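Local coordinates for cephalosporin acylase (Bacillus halodurans, PDB 2NLZ), which probably cleaves amide bonds of cephalosporin-type or gamma-glutamyl substrates as an N-terminal nucleophile hydrolase of the gamma-glutamyltranspeptidase family, though its natural substrate is not established, at residues 292-297 against 491-496; 304-309 against 344-349; 444-449 against 469-474; 476-481 against 499-504. The protein carries 1 engineered substitution. One frame throughout, in Å; residues are numbered along the deposited sequence.

Contact 1 of 4, residues 292-297 against 491-496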
loop_
_atom_site.group_PDB
_atom_site.type_symbol
_atom_site.label_atom_id
_atom_site.label_comp_id
_atom_site.label_asym_id
_atom_site.label_seq_id
_atom_site.Cartn_x
_atom_site.Cartn_y
_atom_site.Cartn_z
ATOM N N ASP D 292 -9.107 -13.836 -1.275
ATOM C CA ASP D 292 -9.471 -12.431 -1.092
ATOM C C ASP D 292 -10.681 -11.993 -1.918
ATOM O O ASP D 292 -10.579 -11.090 -2.741
ATOM C CB ASP D 292 -8.259 -11.528 -1.357
ATOM C CG ASP D 292 -7.163 -11.686 -0.299
ATOM O OD1 ASP D 292 -7.370 -11.245 0.862
ATOM O OD2 ASP D 292 -6.087 -12.241 -0.635
ATOM N N THR D 293 -11.816 -12.656 -1.699
ATOM C CA THR D 293 -13.118 -12.223 -2.224
ATOM C C THR D 293 -14.063 -11.937 -1.055
ATOM O O THR D 293 -13.893 -12.471 0.050
ATOM C CB THR D 293 -13.793 -13.271 -3.172
ATOM O OG1 THR D 293 -14.316 -14.369 -2.412
ATOM C CG2 THR D 293 -12.824 -13.803 -4.216
ATOM N N VAL D 294 -15.062 -11.100 -1.303
ATOM C CA VAL D 294 -16.073 -10.812 -0.297
ATOM C C VAL D 294 -16.858 -12.089 0.035
ATOM O O VAL D 294 -17.219 -12.326 1.186
ATOM C CB VAL D 294 -17.009 -9.657 -0.755
ATOM C CG1 VAL D 294 -17.577 -9.909 -2.169
ATOM C CG2 VAL D 294 -18.125 -9.417 0.257
ATOM N N ASP D 295 -17.082 -12.917 -0.986
ATOM C CA ASP D 295 -17.787 -14.181 -0.849
ATOM C C ASP D 295 -17.114 -15.051 0.217
ATOM O O ASP D 295 -17.770 -15.506 1.173
ATOM C CB ASP D 295 -17.805 -14.901 -2.203
ATOM C CG ASP D 295 -18.373 -16.303 -2.113
ATOM O OD1 ASP D 295 -19.611 -16.436 -1.985
ATOM O OD2 ASP D 295 -17.574 -17.263 -2.178
ATOM N N THR D 296 -15.802 -15.241 0.047
ATOM C CA THR D 296 -14.998 -16.102 0.912
ATOM C C THR D 296 -15.043 -15.657 2.360
ATOM O O THR D 296 -15.385 -16.464 3.224
ATOM C CB THR D 296 -13.540 -16.183 0.452
ATOM O OG1 THR D 296 -13.499 -16.595 -0.916
ATOM C CG2 THR D 296 -12.783 -17.194 1.279
ATOM N N TYR D 297 -14.726 -14.385 2.621
ATOM C CA TYR D 297 -14.759 -13.856 3.993
ATOM C C TYR D 297 -16.148 -13.978 4.601
ATOM O O TYR D 297 -16.278 -14.325 5.768
ATOM C CB TYR D 297 -14.258 -12.407 4.081
ATOM C CG TYR D 297 -12.758 -12.261 3.915
ATOM C CD1 TYR D 297 -11.876 -12.617 4.948
ATOM C CD2 TYR D 297 -12.212 -11.753 2.730
ATOM C CE1 TYR D 297 -10.482 -12.492 4.795
ATOM C CE2 TYR D 297 -10.827 -11.618 2.568
ATOM C CZ TYR D 297 -9.966 -11.986 3.602
ATOM O OH TYR D 297 -8.598 -11.841 3.434
ATOM N N GLN D 491 -15.777 -2.986 3.292
ATOM C CA GLN D 491 -16.972 -2.194 3.029
ATOM C C GLN D 491 -18.069 -2.947 2.261
ATOM O O GLN D 491 -19.252 -2.652 2.424
ATOM C CB GLN D 491 -16.594 -0.887 2.355
ATOM C CG GLN D 491 -16.089 0.128 3.345
ATOM C CD GLN D 491 -15.386 1.278 2.669
ATOM O OE1 GLN D 491 -15.025 1.195 1.493
ATOM N NE2 GLN D 491 -15.180 2.362 3.409
ATOM N N ALA D 492 -17.674 -3.927 1.454
ATOM C CA ALA D 492 -18.638 -4.793 0.802
ATOM C C ALA D 492 -19.328 -5.699 1.832
ATOM O O ALA D 492 -20.510 -6.032 1.689
ATOM C CB ALA D 492 -17.972 -5.606 -0.301
ATOM N N LEU D 493 -18.595 -6.065 2.883
ATOM C CA LEU D 493 -19.155 -6.847 3.989
ATOM C C LEU D 493 -20.162 -6.046 4.798
ATOM O O LEU D 493 -21.116 -6.609 5.332
ATOM C CB LEU D 493 -18.051 -7.352 4.910
ATOM C CG LEU D 493 -17.194 -8.475 4.343
ATOM C CD1 LEU D 493 -16.004 -8.721 5.245
ATOM C CD2 LEU D 493 -18.019 -9.735 4.177
ATOM N N VAL D 494 -19.944 -4.736 4.880
ATOM C CA VAL D 494 -20.850 -3.833 5.607
ATOM C C VAL D 494 -22.198 -3.684 4.885
ATOM O O VAL D 494 -23.262 -3.651 5.524
ATOM C CB VAL D 494 -20.209 -2.435 5.833
ATOM C CG1 VAL D 494 -21.142 -1.525 6.627
ATOM C CG2 VAL D 494 -18.893 -2.572 6.552
ATOM N N ARG D 495 -22.137 -3.615 3.554
ATOM C CA ARG D 495 -23.328 -3.563 2.724
ATOM C C ARG D 495 -24.116 -4.862 2.840
ATOM O O ARG D 495 -25.326 -4.870 2.647
ATOM C CB ARG D 495 -22.957 -3.280 1.268
ATOM C CG ARG D 495 -22.677 -1.817 0.982
ATOM C CD ARG D 495 -22.417 -1.576 -0.490
ATOM N NE ARG D 495 -20.994 -1.433 -0.795
ATOM C CZ ARG D 495 -20.254 -2.345 -1.420
ATOM N NH1 ARG D 495 -20.790 -3.497 -1.813
ATOM N NH2 ARG D 495 -18.969 -2.093 -1.647
ATOM N N ARG D 496 -23.428 -5.952 3.178
ATOM C CA ARG D 496 -24.077 -7.240 3.433
ATOM C C ARG D 496 -24.496 -7.400 4.897
ATOM O O ARG D 496 -24.914 -8.479 5.323
ATOM C CB ARG D 496 -23.188 -8.401 2.986
ATOM C CG ARG D 496 -23.104 -8.541 1.478
ATOM C CD ARG D 496 -22.019 -9.518 1.097
ATOM N NE ARG D 496 -22.478 -10.905 1.094
ATOM C CZ ARG D 496 -22.432 -11.702 0.030
ATOM N NH1 ARG D 496 -21.946 -11.251 -1.124
ATOM N NH2 ARG D 496 -22.864 -12.955 0.118
#
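Two helix ends meet in a small helix-helix contact: the first turn of helix 294-314, with Thr293 at its N-cap position, faces the last turn of helix 487-495. The tight part centres on one methyl. CG2 of Val294, anti to the backbone N, sits 3.9 Å from Ala492 CB and equally 3.9 Å from Leu493 CD2, while the side chains of Val294 and Leu493 run past one another head to tail. One turn on, Leu493 CD1 also reaches the CB of Tyr297, whose ring is directed off helix 487-495 and packs edge-to-face on Phe485. The outer side is looser. Arg496 reaches in with its stem, CD 4.0 Å from Val294 CG2; beyond CD the bend at chi3 (86°) turns the guanidinium, and NE makes a weak hydrogen bond to Glu343 O. Its NH2 stays 5.2 Å from Asp295 OD1, an electrostatic approach at most, and Asp295 instead forms a salt bridge with Lys299. Val494 and Arg495 are exposed, the latter packing on Gln8 of the second subunit. Behind the interface, Tyr297 OH donates a 2.9 Å hydrogen bond to Asp292 OD1, which it meets from above the carboxylate plane, 35° out of it.

Contact 2 of 4, residues 304-309 against 344-349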
loop_
_atom_site.group_PDB
_atom_site.type_symbol
_atom_site.label_atom_id
_atom_site.label_comp_id
_atom_site.label_asym_id
_atom_site.label_seq_id
_atom_site.Cartn_x
_atom_site.Cartn_y
_atom_site.Cartn_z
ATOM N N MET D 304 -18.267 -19.483 11.120
ATOM C CA MET D 304 -17.646 -19.320 12.421
ATOM C C MET D 304 -18.688 -18.909 13.441
ATOM O O MET D 304 -18.754 -19.486 14.522
ATOM C CB MET D 304 -16.501 -18.298 12.363
ATOM C CG MET D 304 -15.773 -18.066 13.692
ATOM S SD MET D 304 -15.386 -19.579 14.605
ATOM C CE MET D 304 -14.191 -20.357 13.521
ATOM N N LYS D 305 -19.508 -17.930 13.076
ATOM C CA LYS D 305 -20.534 -17.410 13.964
ATOM C C LYS D 305 -21.452 -18.504 14.476
ATOM O O LYS D 305 -21.641 -18.620 15.681
ATOM C CB LYS D 305 -21.331 -16.293 13.288
ATOM C CG LYS D 305 -20.697 -14.924 13.455
ATOM C CD LYS D 305 -21.098 -13.978 12.341
ATOM C CE LYS D 305 -22.526 -13.488 12.494
ATOM N NZ LYS D 305 -22.959 -12.705 11.299
ATOM N N LEU D 306 -21.987 -19.320 13.574
ATOM C CA LEU D 306 -22.927 -20.371 13.969
ATOM C C LEU D 306 -22.292 -21.395 14.906
ATOM O O LEU D 306 -22.878 -21.770 15.920
ATOM C CB LEU D 306 -23.514 -21.061 12.741
ATOM C CG LEU D 306 -24.282 -20.139 11.784
ATOM C CD1 LEU D 306 -24.292 -20.704 10.362
ATOM C CD2 LEU D 306 -25.705 -19.850 12.301
ATOM N N ALA D 307 -21.077 -21.807 14.562
ATOM C CA ALA D 307 -20.319 -22.764 15.342
ATOM C C ALA D 307 -19.966 -22.247 16.735
ATOM O O ALA D 307 -19.954 -23.013 17.705
ATOM C CB ALA D 307 -19.053 -23.149 14.588
ATOM N N PHE D 308 -19.672 -20.955 16.834
ATOM C CA PHE D 308 -19.187 -20.403 18.088
ATOM C C PHE D 308 -20.290 -20.326 19.140
ATOM O O PHE D 308 -20.038 -20.561 20.327
ATOM C CB PHE D 308 -18.534 -19.034 17.881
ATOM C CG PHE D 308 -17.273 -18.836 18.677
ATOM C CD1 PHE D 308 -17.250 -19.049 20.048
ATOM C CD2 PHE D 308 -16.103 -18.423 18.049
ATOM C CE1 PHE D 308 -16.078 -18.868 20.789
ATOM C CE2 PHE D 308 -14.919 -18.232 18.779
ATOM C CZ PHE D 308 -14.911 -18.463 20.153
ATOM N N VAL D 309 -21.509 -20.012 18.707
ATOM C CA VAL D 309 -22.628 -19.938 19.643
ATOM C C VAL D 309 -23.079 -21.347 20.046
ATOM O O VAL D 309 -23.650 -21.552 21.126
ATOM C CB VAL D 309 -23.790 -19.079 19.115
ATOM C CG1 VAL D 309 -24.623 -18.573 20.282
ATOM C CG2 VAL D 309 -23.254 -17.889 18.379
ATOM N N GLN D 344 -27.428 -12.021 3.520
ATOM C CA GLN D 344 -27.326 -11.006 4.557
ATOM C C GLN D 344 -26.683 -11.584 5.807
ATOM O O GLN D 344 -26.800 -12.775 6.071
ATOM C CB GLN D 344 -28.707 -10.430 4.886
ATOM C CG GLN D 344 -29.185 -9.344 3.921
ATOM C CD GLN D 344 -28.342 -8.073 3.982
ATOM O OE1 GLN D 344 -28.182 -7.462 5.042
ATOM N NE2 GLN D 344 -27.807 -7.667 2.835
ATOM N N ALA D 345 -26.007 -10.731 6.570
ATOM C CA ALA D 345 -25.303 -11.149 7.773
ATOM C C ALA D 345 -26.276 -11.531 8.870
ATOM O O ALA D 345 -27.028 -10.696 9.358
ATOM C CB ALA D 345 -24.382 -10.050 8.248
ATOM N N LEU D 346 -26.246 -12.801 9.257
ATOM C CA LEU D 346 -27.182 -13.344 10.241
ATOM C C LEU D 346 -26.862 -12.928 11.678
ATOM O O LEU D 346 -25.733 -12.570 11.992
ATOM C CB LEU D 346 -27.238 -14.875 10.129
ATOM C CG LEU D 346 -25.931 -15.682 10.218
ATOM C CD1 LEU D 346 -25.617 -16.135 11.630
ATOM C CD2 LEU D 346 -25.946 -16.874 9.275
ATOM N N THR D 347 -27.874 -12.966 12.540
ATOM C CA THR D 347 -27.677 -12.850 13.981
ATOM C C THR D 347 -27.557 -14.287 14.484
ATOM O O THR D 347 -28.466 -15.088 14.267
ATOM C CB THR D 347 -28.863 -12.116 14.658
ATOM O OG1 THR D 347 -29.139 -10.901 13.951
ATOM C CG2 THR D 347 -28.556 -11.781 16.114
ATOM N N PRO D 348 -26.431 -14.627 15.140
ATOM C CA PRO D 348 -26.122 -16.033 15.403
ATOM C C PRO D 348 -26.822 -16.625 16.631
ATOM O O PRO D 348 -26.777 -16.042 17.714
ATOM C CB PRO D 348 -24.605 -16.020 15.588
ATOM C CG PRO D 348 -24.296 -14.667 16.109
ATOM C CD PRO D 348 -25.393 -13.729 15.678
ATOM N N GLU D 349 -27.466 -17.778 16.446
ATOM C CA GLU D 349 -28.179 -18.479 17.517
ATOM C C GLU D 349 -27.740 -19.947 17.581
ATOM O O GLU D 349 -27.335 -20.508 16.566
ATOM C CB GLU D 349 -29.698 -18.393 17.301
ATOM C CG GLU D 349 -30.304 -16.985 17.374
ATOM C CD GLU D 349 -30.303 -16.382 18.776
ATOM O OE1 GLU D 349 -30.238 -17.130 19.774
ATOM O OE2 GLU D 349 -30.377 -15.143 18.880
#
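Running past helix 294-314 without regular structure, segment 344-349 comes closest to it at Leu306 and Pro348, whose CA atoms are 5.6 Å apart, and again at Val309 and Glu349, at 6.1 Å between CA atoms. Lys305 carries the polar part. Its chain bends at chi3 (74°) and brings NZ to the backbone of Leu346, donating a 2.9 Å hydrogen bond to Leu346 O, while the two side chains approach tip to tip; the ammonium lies in the carbonyl plane, on a lone pair, with a C=O...N angle of 145°. The same NZ forms a salt bridge with Glu302 OE1, whose other oxygen accepts from Leu346 N, so lysine and glutamate together hold both backbone polar atoms of Leu346. Buried beside that carboxylate, the amine is likely to stay protonated. An alanine at Lys305 would lose the bond to Leu346 O and the salt bridge, and would probably leave Glu302 and this part of the loop less firmly placed. Two apolar contacts accompany the bond: the side chains of Leu306 and Leu346 cross at about a right angle, CD2 of Leu306 3.8 Å from CD1 of Leu346, and Val309 CG2 meets Pro348 CB at 3.6 Å. Trp473 covers both Lys305 and Pro348. The arrangement is that of an extended loop strapped along a helix, proline and leucine against its surface and a buried lysine tying down the peptide between them.

Contact 3 of 4, residues 444-449 against 469-474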
loop_
_atom_site.group_PDB
_atom_site.type_symbol
_atom_site.label_atom_id
_atom_site.label_comp_id
_atom_site.label_asym_id
_atom_site.label_seq_id
_atom_site.Cartn_x
_atom_site.Cartn_y
_atom_site.Cartn_z
ATOM N N GLN D 444 -9.211 -17.704 19.255
ATOM C CA GLN D 444 -8.510 -18.952 18.948
ATOM C C GLN D 444 -9.117 -19.823 17.848
ATOM O O GLN D 444 -8.442 -20.093 16.843
ATOM C CB GLN D 444 -8.164 -19.746 20.223
ATOM C CG GLN D 444 -7.102 -19.029 21.070
ATOM C CD GLN D 444 -6.288 -19.947 21.955
ATOM O OE1 GLN D 444 -6.031 -19.631 23.115
ATOM N NE2 GLN D 444 -5.869 -21.077 21.413
ATOM N N PRO D 445 -10.395 -20.220 17.995
ATOM C CA PRO D 445 -10.969 -21.039 16.928
ATOM C C PRO D 445 -11.040 -20.305 15.582
ATOM O O PRO D 445 -10.839 -20.925 14.527
ATOM C CB PRO D 445 -12.374 -21.348 17.445
ATOM C CG PRO D 445 -12.311 -21.106 18.917
ATOM C CD PRO D 445 -11.360 -19.984 19.078
ATOM N N GLN D 446 -11.301 -18.996 15.636
ATOM C CA GLN D 446 -11.369 -18.157 14.445
ATOM C C GLN D 446 -10.024 -18.112 13.735
ATOM O O GLN D 446 -9.963 -18.189 12.498
ATOM C CB GLN D 446 -11.858 -16.760 14.806
ATOM C CG GLN D 446 -13.045 -16.787 15.767
ATOM C CD GLN D 446 -13.734 -15.438 15.921
ATOM O OE1 GLN D 446 -14.086 -14.773 14.934
ATOM N NE2 GLN D 446 -13.947 -15.035 17.175
ATOM N N GLY D 447 -8.954 -18.028 14.525
ATOM C CA GLY D 447 -7.585 -18.106 14.005
ATOM C C GLY D 447 -7.220 -19.474 13.449
ATOM O O GLY D 447 -6.477 -19.582 12.472
ATOM N N HIS D 448 -7.748 -20.515 14.081
ATOM C CA HIS D 448 -7.609 -21.876 13.581
ATOM C C HIS D 448 -8.328 -22.030 12.233
ATOM O O HIS D 448 -7.800 -22.652 11.308
ATOM C CB HIS D 448 -8.173 -22.877 14.592
ATOM C CG HIS D 448 -7.233 -23.210 15.707
ATOM N ND1 HIS D 448 -7.163 -24.466 16.265
ATOM C CD2 HIS D 448 -6.318 -22.457 16.365
ATOM C CE1 HIS D 448 -6.250 -24.473 17.220
ATOM N NE2 HIS D 448 -5.728 -23.265 17.308
ATOM N N MET D 449 -9.522 -21.457 12.113
ATOM C CA MET D 449 -10.253 -21.559 10.855
ATOM C C MET D 449 -9.510 -20.825 9.755
ATOM O O MET D 449 -9.440 -21.310 8.622
ATOM C CB MET D 449 -11.680 -21.015 10.966
ATOM C CG MET D 449 -12.567 -21.481 9.812
ATOM S SD MET D 449 -14.248 -20.807 9.649
ATOM C CE MET D 449 -13.875 -19.087 9.681
ATOM N N PRO D 469 -3.880 -10.877 6.688
ATOM C CA PRO D 469 -4.744 -10.034 7.522
ATOM C C PRO D 469 -5.866 -10.847 8.138
ATOM O O PRO D 469 -6.325 -11.817 7.530
ATOM C CB PRO D 469 -5.312 -9.015 6.533
ATOM C CG PRO D 469 -5.123 -9.642 5.171
ATOM C CD PRO D 469 -3.856 -10.419 5.287
ATOM N N ARG D 470 -6.293 -10.457 9.333
ATOM C CA ARG D 470 -7.206 -11.280 10.106
ATOM C C ARG D 470 -8.489 -10.578 10.476
ATOM O O ARG D 470 -8.516 -9.375 10.692
ATOM C CB ARG D 470 -6.524 -11.806 11.368
ATOM C CG ARG D 470 -5.466 -12.872 11.091
ATOM C CD ARG D 470 -4.654 -13.170 12.330
ATOM N NE ARG D 470 -3.408 -13.858 12.021
ATOM C CZ ARG D 470 -2.356 -13.916 12.839
ATOM N NH1 ARG D 470 -2.401 -13.317 14.027
ATOM N NH2 ARG D 470 -1.251 -14.569 12.466
ATOM N N TRP D 471 -9.559 -11.356 10.542
ATOM C CA TRP D 471 -10.822 -10.887 11.068
ATOM C C TRP D 471 -11.136 -11.654 12.343
ATOM O O TRP D 471 -10.609 -12.753 12.553
ATOM C CB TRP D 471 -11.934 -11.113 10.044
ATOM C CG TRP D 471 -12.005 -12.527 9.588
ATOM C CD1 TRP D 471 -11.411 -13.065 8.477
ATOM C CD2 TRP D 471 -12.694 -13.603 10.239
ATOM N NE1 TRP D 471 -11.692 -14.406 8.400
ATOM C CE2 TRP D 471 -12.475 -14.759 9.470
ATOM C CE3 TRP D 471 -13.472 -13.697 11.395
ATOM C CZ2 TRP D 471 -13.004 -15.994 9.825
ATOM C CZ3 TRP D 471 -13.994 -14.932 11.751
ATOM C CH2 TRP D 471 -13.760 -16.060 10.969
ATOM N N GLN D 472 -11.988 -11.074 13.191
ATOM C CA GLN D 472 -12.570 -11.815 14.308
ATOM C C GLN D 472 -13.942 -11.315 14.728
ATOM O O GLN D 472 -14.149 -10.118 14.893
ATOM C CB GLN D 472 -11.624 -11.896 15.509
ATOM C CG GLN D 472 -11.433 -10.640 16.318
ATOM C CD GLN D 472 -10.745 -10.940 17.631
ATOM O OE1 GLN D 472 -11.143 -11.855 18.358
ATOM N NE2 GLN D 472 -9.699 -10.183 17.937
ATOM N N TRP D 473 -14.873 -12.254 14.887
ATOM C CA TRP D 473 -16.232 -11.956 15.344
ATOM C C TRP D 473 -16.281 -11.820 16.869
ATOM O O TRP D 473 -15.660 -12.605 17.578
ATOM C CB TRP D 473 -17.179 -13.067 14.882
ATOM C CG TRP D 473 -18.474 -13.094 15.595
ATOM C CD1 TRP D 473 -19.570 -12.349 15.315
ATOM C CD2 TRP D 473 -18.813 -13.907 16.713
ATOM N NE1 TRP D 473 -20.583 -12.647 16.186
ATOM C CE2 TRP D 473 -20.141 -13.602 17.060
ATOM C CE3 TRP D 473 -18.120 -14.861 17.459
ATOM C CZ2 TRP D 473 -20.795 -14.219 18.124
ATOM C CZ3 TRP D 473 -18.773 -15.476 18.516
ATOM C CH2 TRP D 473 -20.097 -15.150 18.838
ATOM N N THR D 474 -17.028 -10.835 17.365
ATOM C CA THR D 474 -17.190 -10.642 18.815
ATOM C C THR D 474 -18.622 -10.848 19.333
ATOM O O THR D 474 -18.875 -11.802 20.070
ATOM C CB THR D 474 -16.691 -9.250 19.292
ATOM O OG1 THR D 474 -17.423 -8.211 18.620
ATOM C CG2 THR D 474 -15.196 -9.086 19.040
#
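Helix 444-449 passes strand 471-473 at 8.5 Å between their short axes, with their directions 139° apart. Hydrogen bonding falls to one side chain. Gln446, extended beyond CG, lays its amide alongside the backbone of Trp473 and grips it twice: Trp473 N donates to OE1 at 2.6 Å, and NE2 donates to Trp473 O at 3.0 Å in a nearly straight bond (169° at the hydrogen). Both bonds lie on carbonyl lone pairs, and Trp473 O is almost in the plane of the Gln446 amide. A second acceptor, Phe442 O, also takes NE2. Aromatic and apolar packing makes up the rest. The CE methyl of Met449 meets the Trp471 ring at its edge, near the plane, with CZ2 at 3.2 Å; a bend at chi3 turns the methyl there. OE1 of Gln446 comes obliquely to Trp471 CZ3, the amide and indole planes 50° apart. The two indole N-H groups turn to other partners, Trp471 NE1 to Gln300 OE1 and Trp473 NE1 to Gly476 O. Met304 and Phe308 of helix 294-314 pack on Gln446 as well. With every touching residue buried, the paired bonds satisfy the polar atoms of both the glutamine and the Trp473 backbone, and the glutamine amide does here what a neighbouring strand would do; accepting at OE1 and donating twice from NE2 fixes which way round it sits.

Contact 4 of 4, residues 476-481 against 499-504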
loop_
_atom_site.group_PDB
_atom_site.type_symbol
_atom_site.label_atom_id
_atom_site.label_comp_id
_atom_site.label_asym_id
_atom_site.label_seq_id
_atom_site.Cartn_x
_atom_site.Cartn_y
_atom_site.Cartn_z
ATOM N N GLY D 476 -22.523 -9.869 17.839
ATOM C CA GLY D 476 -23.670 -10.380 17.117
ATOM C C GLY D 476 -23.349 -10.298 15.649
ATOM O O GLY D 476 -22.969 -11.292 15.023
ATOM N N LYS D 477 -23.489 -9.094 15.106
ATOM C CA LYS D 477 -23.081 -8.832 13.746
ATOM C C LYS D 477 -21.699 -8.164 13.747
ATOM O O LYS D 477 -21.136 -7.863 12.694
ATOM C CB LYS D 477 -24.134 -7.978 13.036
ATOM C CG LYS D 477 -25.529 -8.605 12.987
ATOM C CD LYS D 477 -26.432 -7.858 12.010
ATOM C CE LYS D 477 -27.809 -8.498 11.904
ATOM N NZ LYS D 477 -28.550 -7.953 10.739
ATOM N N GLN D 478 -21.158 -7.970 14.950
ATOM C CA GLN D 478 -19.872 -7.300 15.166
ATOM C C GLN D 478 -18.658 -8.142 14.773
ATOM O O GLN D 478 -18.431 -9.218 15.324
ATOM C CB GLN D 478 -19.749 -6.897 16.636
ATOM C CG GLN D 478 -20.425 -5.585 16.995
ATOM C CD GLN D 478 -19.557 -4.374 16.683
ATOM O OE1 GLN D 478 -20.063 -3.337 16.254
ATOM N NE2 GLN D 478 -18.245 -4.503 16.897
ATOM N N VAL D 479 -17.872 -7.642 13.821
ATOM C CA VAL D 479 -16.639 -8.305 13.392
ATOM C C VAL D 479 -15.520 -7.280 13.334
ATOM O O VAL D 479 -15.615 -6.299 12.592
ATOM C CB VAL D 479 -16.767 -8.931 11.986
ATOM C CG1 VAL D 479 -15.463 -9.540 11.569
ATOM C CG2 VAL D 479 -17.851 -9.967 11.949
ATOM N N GLN D 480 -14.469 -7.505 14.115
ATOM C CA GLN D 480 -13.261 -6.686 14.065
ATOM C C GLN D 480 -12.326 -7.164 12.962
ATOM O O GLN D 480 -12.148 -8.376 12.793
ATOM C CB GLN D 480 -12.530 -6.770 15.393
ATOM C CG GLN D 480 -13.407 -6.427 16.581
ATOM C CD GLN D 480 -12.642 -6.353 17.886
ATOM O OE1 GLN D 480 -12.927 -5.511 18.732
ATOM N NE2 GLN D 480 -11.673 -7.236 18.057
ATOM N N VAL D 481 -11.741 -6.224 12.206
ATOM C CA VAL D 481 -10.696 -6.564 11.216
ATOM C C VAL D 481 -9.406 -5.761 11.413
ATOM O O VAL D 481 -9.395 -4.736 12.102
ATOM C CB VAL D 481 -11.180 -6.427 9.742
ATOM C CG1 VAL D 481 -12.403 -7.312 9.486
ATOM C CG2 VAL D 481 -11.459 -4.949 9.366
ATOM N N LYS D 499 -21.425 -5.563 10.938
ATOM C CA LYS D 499 -20.940 -4.388 11.660
ATOM C C LYS D 499 -19.427 -4.484 11.787
ATOM O O LYS D 499 -18.907 -4.914 12.811
ATOM C CB LYS D 499 -21.590 -4.271 13.045
ATOM C CG LYS D 499 -23.116 -4.070 13.064
ATOM C CD LYS D 499 -23.526 -2.619 12.788
ATOM C CE LYS D 499 -25.037 -2.480 12.574
ATOM N NZ LYS D 499 -25.494 -2.977 11.238
ATOM N N ILE D 500 -18.729 -4.094 10.724
ATOM C CA ILE D 500 -17.271 -4.200 10.645
ATOM C C ILE D 500 -16.598 -3.012 11.324
ATOM O O ILE D 500 -16.984 -1.861 11.114
ATOM C CB ILE D 500 -16.779 -4.294 9.174
ATOM C CG1 ILE D 500 -17.372 -5.517 8.473
ATOM C CG2 ILE D 500 -15.251 -4.320 9.099
ATOM C CD1 ILE D 500 -16.716 -6.826 8.848
ATOM N N GLN D 501 -15.605 -3.320 12.153
ATOM C CA GLN D 501 -14.752 -2.320 12.774
ATOM C C GLN D 501 -13.260 -2.625 12.584
ATOM O O GLN D 501 -12.767 -3.695 12.973
ATOM C CB GLN D 501 -15.055 -2.217 14.262
ATOM C CG GLN D 501 -14.271 -1.106 14.945
ATOM C CD GLN D 501 -14.274 -1.216 16.459
ATOM O OE1 GLN D 501 -13.964 -0.248 17.154
ATOM N NE2 GLN D 501 -14.621 -2.394 16.978
ATOM N N VAL D 502 -12.545 -1.673 11.987
ATOM C CA VAL D 502 -11.094 -1.755 11.878
ATOM C C VAL D 502 -10.504 -1.482 13.256
ATOM O O VAL D 502 -10.791 -0.453 13.868
ATOM C CB VAL D 502 -10.537 -0.750 10.846
ATOM C CG1 VAL D 502 -9.027 -0.826 10.792
ATOM C CG2 VAL D 502 -11.112 -1.028 9.475
ATOM N N VAL D 503 -9.702 -2.425 13.754
ATOM C CA VAL D 503 -9.089 -2.302 15.085
ATOM C C VAL D 503 -7.589 -2.092 15.001
ATOM O O VAL D 503 -6.847 -2.935 14.485
ATOM C CB VAL D 503 -9.383 -3.508 15.984
ATOM C CG1 VAL D 503 -8.662 -3.365 17.287
ATOM C CG2 VAL D 503 -10.852 -3.607 16.248
ATOM N N LEU D 504 -7.159 -0.958 15.539
ATOM C CA LEU D 504 -5.792 -0.487 15.412
ATOM C C LEU D 504 -4.869 -1.182 16.396
ATOM O O LEU D 504 -3.654 -1.214 16.195
ATOM C CB LEU D 504 -5.767 1.014 15.655
ATOM C CG LEU D 504 -4.831 1.884 14.841
ATOM C CD1 LEU D 504 -4.782 1.465 13.381
ATOM C CD2 LEU D 504 -5.355 3.275 14.961
#
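Among the flat groups, the glutamine amides do not stack: those of Gln480 and Gln501 lie side by side with planes 64° apart, and those of Gln478 and Gln501 are turned 77°. They occupy, with Lys499, one face of the parallel pair 478-481 and 499-502; Val479, Val481, Ile500 and Val502 occupy the other, where Ile500 CD1 reaches Val479 CB at 3.8 Å and Val481 CG2 touches Ile500 CG2 and Val502 CG2. Five backbone bonds join the strands of this beta-alpha-beta unit, from Lys499 N to Lys477 O (2.9 Å) through to Val503 N to Val481 O (2.9 Å). Gln478, bent at chi2, crosses Lys499 at about a right angle, OE1 3.7 Å from its CB; an alanine at Gln478 would remove this cover and probably leave the lysine's aliphatic stem more open to solvent. Val503 CG2 packs along Gln480, 3.7 Å from CD. The chemistry gives a two-sided sheet: an aliphatic face packed on helix 487-495 and on Leu504 of the second subunit, and a polar face whose Gln501 packs on Gln501 of the second subunit.

How the contacts relate
All four contacts lie on one side of the chain's centre, contact 3 deepest at about 14 Å from it and contact 1 outermost at about 29 Å. Helix 294-314 serves contacts 1 and 2, whose centres are 16 Å apart; a probable hydrogen bond from Ala345 N to Arg496 O (2.8 Å) links them. Contacts 3 and 4, with centres 11 Å apart, share a three-stranded sheet through Gln472 N and Gln480 O, 2.7 Å apart, probably hydrogen-bonded. Leu493 and Val494 of contact 1 pack on Ile500 of contact 4. Trp473 of contact 3 joins contact 2, its CD1 3.4 Å from Lys305 CG. Contacts 1 and 4 both touch the second subunit.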